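Local coordinates for protein putative S41 protease (PDB 3K50) that is of unknown function but probably acts as a serine peptidase of family S41 that cleaves peptide bonds, at residues E26-R31 with V348-N353. Residues are numbered along the deposited sequence; the frame is centred on the assembly and turned at random.
Sequences EYLWYR and VCNVYN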
loop_
_atom_site.group_PDB
_atom_site.type_symbol
_atom_site.label_atom_id
_atom_site.label_comp_id
_atom_site.label_asym_id
_atom_site.label_seq_id
_atom_site.Cartn_x
_atom_site.Cartn_y
_atom_site.Cartn_z
ATOM N N GLU A 26 -26.333 -0.713 0.187
ATOM C CA GLU A 26 -25.106 -1.297 0.723
ATOM C C GLU A 26 -24.154 -0.408 1.508
ATOM O O GLU A 26 -23.271 -0.918 2.171
ATOM C CB GLU A 26 -24.267 -1.823 -0.445
ATOM C CG GLU A 26 -24.952 -2.757 -1.404
ATOM C CD GLU A 26 -25.246 -4.130 -0.833
ATOM O OE1 GLU A 26 -24.773 -4.444 0.254
ATOM O OE2 GLU A 26 -25.954 -4.908 -1.492
ATOM N N TYR A 27 -24.304 0.903 1.397
ATOM C CA TYR A 27 -23.423 1.852 2.039
ATOM C C TYR A 27 -23.527 1.843 3.555
ATOM O O TYR A 27 -24.637 1.890 4.097
ATOM C CB TYR A 27 -23.802 3.257 1.559
ATOM C CG TYR A 27 -22.849 4.407 1.828
ATOM C CD1 TYR A 27 -21.458 4.242 1.790
ATOM C CD2 TYR A 27 -23.331 5.687 1.924
ATOM C CE1 TYR A 27 -20.600 5.341 1.979
ATOM C CE2 TYR A 27 -22.464 6.829 2.053
ATOM C CZ TYR A 27 -21.105 6.629 2.066
ATOM O OH TYR A 27 -20.242 7.700 2.162
ATOM N N LEU A 28 -22.367 1.835 4.234
ATOM C CA LEU A 28 -22.316 1.898 5.682
ATOM C C LEU A 28 -23.136 3.066 6.164
ATOM O O LEU A 28 -23.948 2.920 7.093
ATOM C CB LEU A 28 -20.886 2.067 6.229
ATOM C CG LEU A 28 -20.705 2.118 7.750
ATOM C CD1 LEU A 28 -21.171 0.841 8.468
ATOM C CD2 LEU A 28 -19.271 2.444 8.109
ATOM N N TRP A 29 -22.946 4.206 5.508
ATOM C CA TRP A 29 -23.540 5.461 5.938
ATOM C C TRP A 29 -24.735 5.888 5.082
ATOM O O TRP A 29 -24.927 7.053 4.784
ATOM C CB TRP A 29 -22.438 6.542 5.889
ATOM C CG TRP A 29 -21.311 6.364 6.871
ATOM C CD1 TRP A 29 -21.454 6.099 8.200
ATOM C CD2 TRP A 29 -19.880 6.502 6.660
ATOM N NE1 TRP A 29 -20.248 6.000 8.794
ATOM C CE2 TRP A 29 -19.261 6.249 7.892
ATOM C CE3 TRP A 29 -19.079 6.742 5.558
ATOM C CZ2 TRP A 29 -17.884 6.295 8.068
ATOM C CZ3 TRP A 29 -17.706 6.783 5.719
ATOM C CH2 TRP A 29 -17.115 6.562 6.957
ATOM N N TYR A 30 -25.559 4.950 4.677
ATOM C CA TYR A 30 -26.668 5.293 3.799
ATOM C C TYR A 30 -27.583 6.344 4.454
ATOM O O TYR A 30 -28.167 7.158 3.788
ATOM C CB TYR A 30 -27.462 4.034 3.396
ATOM C CG TYR A 30 -28.383 3.479 4.459
ATOM C CD1 TYR A 30 -27.942 2.554 5.383
ATOM C CD2 TYR A 30 -29.713 3.905 4.546
ATOM C CE1 TYR A 30 -28.792 2.094 6.391
ATOM C CE2 TYR A 30 -30.571 3.435 5.542
ATOM C CZ TYR A 30 -30.124 2.528 6.443
ATOM O OH TYR A 30 -30.982 2.071 7.428
ATOM N N ARG A 31 -27.732 6.310 5.764
ATOM C CA ARG A 31 -28.629 7.249 6.417
ATOM C C ARG A 31 -28.170 8.710 6.361
ATOM O O ARG A 31 -28.962 9.625 6.621
ATOM C CB ARG A 31 -28.783 6.861 7.888
ATOM C CG ARG A 31 -29.609 5.609 8.160
ATOM C CD ARG A 31 -29.672 5.412 9.678
ATOM N NE ARG A 31 -30.511 4.283 10.014
ATOM C CZ ARG A 31 -31.841 4.312 10.066
ATOM N NH1 ARG A 31 -32.500 5.421 9.803
ATOM N NH2 ARG A 31 -32.523 3.215 10.360
ATOM N N VAL A 348 -18.517 -0.136 3.278
ATOM C CA VAL A 348 -19.573 -1.064 3.696
ATOM C C VAL A 348 -19.580 -1.363 5.221
ATOM O O VAL A 348 -20.661 -1.543 5.819
ATOM C CB VAL A 348 -19.504 -2.404 2.884
ATOM C CG1 VAL A 348 -19.854 -2.117 1.412
ATOM C CG2 VAL A 348 -18.154 -3.117 3.085
ATOM N N CYS A 349 -18.425 -1.356 5.872
ATOM C CA CYS A 349 -18.395 -1.644 7.311
ATOM C C CYS A 349 -17.314 -0.991 8.107
ATOM O O CYS A 349 -16.280 -0.606 7.602
ATOM C CB CYS A 349 -18.273 -3.142 7.584
ATOM S SG CYS A 349 -16.781 -4.004 7.001
ATOM N N ASN A 350 -17.627 -0.839 9.392
ATOM C CA ASN A 350 -16.659 -0.517 10.423
ATOM C C ASN A 350 -15.808 -1.753 10.682
ATOM O O ASN A 350 -16.255 -2.915 10.446
ATOM C CB ASN A 350 -17.365 -0.114 11.720
ATOM C CG ASN A 350 -17.869 1.264 11.680
ATOM O OD1 ASN A 350 -17.091 2.218 11.646
ATOM N ND2 ASN A 350 -19.133 1.405 11.688
ATOM N N VAL A 351 -14.559 -1.535 11.068
ATOM C CA VAL A 351 -13.629 -2.629 11.382
ATOM C C VAL A 351 -12.985 -2.355 12.766
ATOM O O VAL A 351 -11.966 -1.672 12.876
ATOM C CB VAL A 351 -12.543 -2.783 10.302
ATOM C CG1 VAL A 351 -11.676 -4.024 10.597
ATOM C CG2 VAL A 351 -13.169 -2.878 8.981
ATOM N N TYR A 352 -13.649 -2.792 13.840
ATOM C CA TYR A 352 -13.134 -2.552 15.188
ATOM C C TYR A 352 -12.138 -3.607 15.581
ATOM O O TYR A 352 -12.258 -4.746 15.158
ATOM C CB TYR A 352 -14.250 -2.563 16.204
ATOM C CG TYR A 352 -15.421 -1.571 15.842
ATOM C CD1 TYR A 352 -15.195 -0.199 15.711
ATOM C CD2 TYR A 352 -16.687 -2.020 15.659
ATOM C CE1 TYR A 352 -16.207 0.702 15.399
ATOM C CE2 TYR A 352 -17.751 -1.096 15.362
ATOM C CZ TYR A 352 -17.485 0.246 15.257
ATOM O OH TYR A 352 -18.462 1.165 14.939
ATOM N N ASN A 353 -11.210 -3.233 16.450
ATOM C CA ASN A 353 -10.302 -4.189 17.043
ATOM C C ASN A 353 -11.058 -4.892 18.202
ATOM O O ASN A 353 -12.234 -4.622 18.451
ATOM C CB ASN A 353 -8.978 -3.536 17.513
ATOM C CG ASN A 353 -9.135 -2.470 18.565
ATOM O OD1 ASN A 353 -10.131 -2.382 19.313
ATOM N ND2 ASN A 353 -8.081 -1.651 18.670
HETATM O O HOH W 1 -23.318 -1.534 5.400
#
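Leu28 lies across the backbone of Val348 to Asn350 and makes most of this contact. Its CG is anti to the backbone N (chi1 -179°), which brings CG toward the carbonyl of Val348. Leu28 CB and CD1 each come within 3.6 Å of Val348 O. Leu28 CD1 also reaches Cys349 CA at 3.9 Å. The other methyl, Leu28 CD2, meets the amide of Asn350, with Asn350 ND2 3.7 Å away. The two side chains cross at about a right angle. This is van der Waals contact of methyls with an amide. Leu28 CD2 is shared, because it also sits 3.7 Å above one face of the Trp29 ring, offset toward its rim.

The Glu26 side is looser. No direct hydrogen bond joins the two segments. A water donates to Val348 O at 2.7 Å and to Glu26 O at a longer 3.3 Å. Other acceptors compete for its two protons, so both bonds need not be made at once. The CB of Val348 points away overall, yet Val348 CG1 comes within 3.7 Å of Glu26 O. The Glu26 carboxylate is engaged by Arg268 in a salt bridge.

Helix 18-26 ends here, and a type I turn follows from Tyr27 to Tyr30, with Tyr30 N bonded to Tyr27 O. The contact thus joins the S41 N-terminal region to strand 342-352 of an antiparallel sheet. Leu28 also makes a backbone hydrogen bond with Val347. Val348 and Cys349 form a classic beta bulge opposite Ala331 of strand 330-336, while Asn350 makes a backbone hydrogen bond with Arg263 of strand 258-263.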